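Local coordinates for Glyoxalase/Bleomycin resistance protein (Bacillus cereus ATCC 14579, PDB 1XQA), which is of unknown function but binds magnesium and may be a metal-dependent enzyme of the glyoxalase/bleomycin resistance/dioxygenase superfamily, at residues A[7-12]-A[46-51]. Residues are numbered along the deposited sequence; the frame is centred on the assembly and turned at random.
Sequences LNLTVA and FILTLM
The carbonyl oxygen of L7 is gripped by one firm donor, T49 N at 2.9 Å, nearly along the C=O axis, and by a weak, less certain one, T49 OG1 at 3.4 Å; the CA-H of L48 adds a third, C-H...O approach. It belongs to a ladder of five backbone bonds that pairs strands 7-11 and 47-51 in parallel, L7 beside L48 through T10 beside M51, the segment axes approaching to 4.7 Å. The ladder changes along its length: L9 N meets T49 O almost head-on (172° at the oxygen), whereas M51 N stands above the carbonyl plane of L9, 34° out of it.

On one face, N8 extends with CG anti to its backbone N, and ND2 meets T49 OG1 in a nearly straight bond of 2.5 Å, a shortness to be read cautiously because the position of OG1 is less certain. M51, a selenomethionine, bends at chi3 (-56°) and crosses N8 obliquely, its CE 3.5 Å from ND2 and 3.6 Å from OD1 of the amide.

The other face is apolar. L7 CD2 and L48 CD1 touch at 3.6 Å, their side chains running alongside each other, and L9 lies similarly beside L50. L48 and L50 continue onto L21 of helix 14-25; L9 and V11 reach F107 of strand 107-112. The parallel pairing of first and fourth strands in a 1-4-3-2 sheet, with helix 14-25 after the first, is the βαβββ module of the vicinal oxygen chelate fold.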
ATOM      1  N   LEU A   7      -1.136 -12.283  15.862  1.00 19.91           N
ATOM      2  CA  LEU A   7      -1.326 -13.483  15.062  1.00 20.19           C
ATOM      3  C   LEU A   7      -0.016 -13.709  14.328  1.00 20.59           C
ATOM      4  O   LEU A   7       0.506 -12.789  13.696  1.00 19.36           O
ATOM      5  CB  LEU A   7      -2.463 -13.285  14.045  1.00 20.81           C
ATOM      6  CG  LEU A   7      -2.854 -14.452  13.128  1.00 20.88           C
ATOM      7  CD1 LEU A   7      -3.571 -15.530  13.942  1.00 22.47           C
ATOM      8  CD2 LEU A   7      -3.764 -13.964  11.988  1.00 21.93           C
ATOM      9  N   ASN A   8       0.542 -14.910  14.452  1.00 20.81           N
ATOM     10  CA  ASN A   8       1.639 -15.312  13.579  1.00 21.94           C
ATOM     11  C   ASN A   8       1.037 -16.164  12.476  1.00 21.65           C
ATOM     12  O   ASN A   8       0.555 -17.279  12.718  1.00 21.06           O
ATOM     13  CB  ASN A   8       2.717 -16.087  14.328  1.00 21.78           C
ATOM     14  CG  ASN A   8       3.948 -16.335  13.476  1.00 25.37           C
ATOM     15  OD1 ASN A   8       4.291 -17.486  13.174  1.00 27.50           O
ATOM     16  ND2 ASN A   8       4.619 -15.257  13.074  1.00 25.52           N
ATOM     17  N   LEU A   9       1.013 -15.591  11.282  1.00 21.88           N
ATOM     18  CA  LEU A   9       0.387 -16.200  10.131  1.00 22.14           C
ATOM     19  C   LEU A   9       1.441 -16.780   9.227  1.00 21.95           C
ATOM     20  O   LEU A   9       2.221 -16.034   8.620  1.00 22.05           O
ATOM     21  CB  LEU A   9      -0.397 -15.132   9.382  1.00 22.78           C
ATOM     22  CG  LEU A   9      -1.359 -15.577   8.304  1.00 24.61           C
ATOM     23  CD1 LEU A   9      -2.506 -16.416   8.885  1.00 26.19           C
ATOM     24  CD2 LEU A   9      -1.901 -14.320   7.663  1.00 23.70           C
ATOM     25  N   THR A  10       1.507 -18.109   9.179  1.00 21.87           N
ATOM     26  CA  THR A  10       2.429 -18.798   8.289  1.00 21.40           C
ATOM     27  C   THR A  10       1.950 -18.584   6.850  1.00 22.19           C
ATOM     28  O   THR A  10       0.751 -18.738   6.552  1.00 21.61           O
ATOM     29  CB  THR A  10       2.498 -20.292   8.604  1.00 22.03           C
ATOM     30  OG1 THR A  10       2.592 -20.491  10.026  1.00 21.04           O
ATOM     31  CG2 THR A  10       3.724 -20.926   7.929  1.00 20.65           C
ATOM     32  N   VAL A  11       2.879 -18.194   5.973  1.00 21.14           N
ATOM     33  CA  VAL A  11       2.568 -17.980   4.562  1.00 20.83           C
ATOM     34  C   VAL A  11       3.586 -18.611   3.601  1.00 20.72           C
ATOM     35  O   VAL A  11       4.740 -18.904   3.963  1.00 20.59           O
ATOM     36  CB  VAL A  11       2.387 -16.474   4.218  1.00 20.08           C
ATOM     37  CG1 VAL A  11       1.216 -15.870   4.989  1.00 20.62           C
ATOM     38  CG2 VAL A  11       3.679 -15.708   4.503  1.00 19.50           C
ATOM     39  N   ALA A  12       3.137 -18.811   2.367  1.00 20.75           N
ATOM     40  CA  ALA A  12       3.967 -19.348   1.300  1.00 20.79           C
ATOM     41  C   ALA A  12       4.990 -18.327   0.821  1.00 20.72           C
ATOM     42  O   ALA A  12       6.056 -18.684   0.346  1.00 21.17           O
ATOM     43  CB  ALA A  12       3.094 -19.798   0.124  1.00 21.17           C
ATOM     44  N   PHE A  46      -2.615  -3.946  16.649  1.00 24.17           N
ATOM     45  CA  PHE A  46      -2.582  -5.401  16.493  1.00 23.44           C
ATOM     46  C   PHE A  46      -1.315  -5.756  15.724  1.00 23.34           C
ATOM     47  O   PHE A  46      -0.947  -5.048  14.773  1.00 23.68           O
ATOM     48  CB  PHE A  46      -3.813  -5.901  15.726  1.00 22.55           C
ATOM     49  CG  PHE A  46      -3.998  -7.405  15.780  1.00 22.58           C
ATOM     50  CD1 PHE A  46      -4.806  -7.985  16.755  1.00 21.16           C
ATOM     51  CD2 PHE A  46      -3.378  -8.237  14.847  1.00 22.92           C
ATOM     52  CE1 PHE A  46      -4.985  -9.375  16.795  1.00 21.57           C
ATOM     53  CE2 PHE A  46      -3.544  -9.624  14.892  1.00 20.16           C
ATOM     54  CZ  PHE A  46      -4.349 -10.188  15.863  1.00 20.17           C
ATOM     55  N   ILE A  47      -0.641  -6.830  16.136  1.00 22.93           N
ATOM     56  CA  ILE A  47       0.588  -7.277  15.479  1.00 23.03           C
ATOM     57  C   ILE A  47       0.337  -8.540  14.673  1.00 22.59           C
ATOM     58  O   ILE A  47       0.067  -9.594  15.237  1.00 22.59           O
ATOM     59  CB  ILE A  47       1.717  -7.594  16.505  1.00 23.19           C
ATOM     60  CG1 ILE A  47       1.938  -6.428  17.475  1.00 24.98           C
ATOM     61  CG2 ILE A  47       3.030  -8.033  15.792  1.00 24.60           C
ATOM     62  CD1 ILE A  47       2.482  -5.218  16.847  1.00 28.50           C
ATOM     63  N   LEU A  48       0.466  -8.435  13.357  1.00 21.86           N
ATOM     64  CA  LEU A  48       0.357  -9.596  12.480  1.00 22.00           C
ATOM     65  C   LEU A  48       1.720  -9.922  11.918  1.00 21.27           C
ATOM     66  O   LEU A  48       2.235  -9.176  11.083  1.00 20.50           O
ATOM     67  CB  LEU A  48      -0.613  -9.289  11.329  1.00 21.41           C
ATOM     68  CG  LEU A  48      -0.692 -10.343  10.210  1.00 23.01           C
ATOM     69  CD1 LEU A  48      -1.345 -11.589  10.729  1.00 25.17           C
ATOM     70  CD2 LEU A  48      -1.463  -9.796   9.006  1.00 23.80           C
ATOM     71  N   THR A  49       2.345 -11.003  12.385  1.00 20.89           N
ATOM     72  CA  THR A  49       3.615 -11.384  11.812  1.00 20.84           C
ATOM     73  C   THR A  49       3.414 -12.419  10.708  1.00 21.34           C
ATOM     74  O   THR A  49       2.597 -13.336  10.822  1.00 21.75           O
ATOM     75  CB  THR A  49       4.604 -11.892  12.883  1.00 19.84           C
ATOM     76  OG1 THR A  49       3.952 -12.877  13.692  1.00 22.44           O
ATOM     77  CG2 THR A  49       5.013 -10.773  13.791  1.00 19.38           C
ATOM     78  N   LEU A  50       4.134 -12.236   9.612  1.00 21.80           N
ATOM     79  CA  LEU A  50       4.049 -13.142   8.484  1.00 22.10           C
ATOM     80  C   LEU A  50       5.315 -13.948   8.500  1.00 22.43           C
ATOM     81  O   LEU A  50       6.395 -13.379   8.573  1.00 22.82           O
ATOM     82  CB  LEU A  50       3.946 -12.346   7.180  1.00 21.65           C
ATOM     83  CG  LEU A  50       2.818 -11.326   7.000  1.00 21.70           C
ATOM     84  CD1 LEU A  50       3.144 -10.436   5.802  1.00 20.58           C
ATOM     85  CD2 LEU A  50       1.456 -12.015   6.810  1.00 21.66           C
HETATM   86  N   MSE A  51       5.199 -15.272   8.435  1.00 22.94           N
HETATM   87  CA  MSE A  51       6.354 -16.134   8.568  1.00 25.56           C
HETATM   88  C   MSE A  51       6.351 -17.154   7.437  1.00 24.59           C
HETATM   89  O   MSE A  51       5.366 -17.863   7.242  1.00 23.77           O
HETATM   90  CB  MSE A  51       6.350 -16.825   9.936  1.00 24.64           C
HETATM   91  CG  MSE A  51       7.500 -17.766  10.147  1.00 26.57           C
HETATM   92 SE   MSE A  51       7.642 -18.387  12.001  1.00 34.37          SE
HETATM   93  CE  MSE A  51       7.765 -16.704  12.910  1.00 33.33           C
TER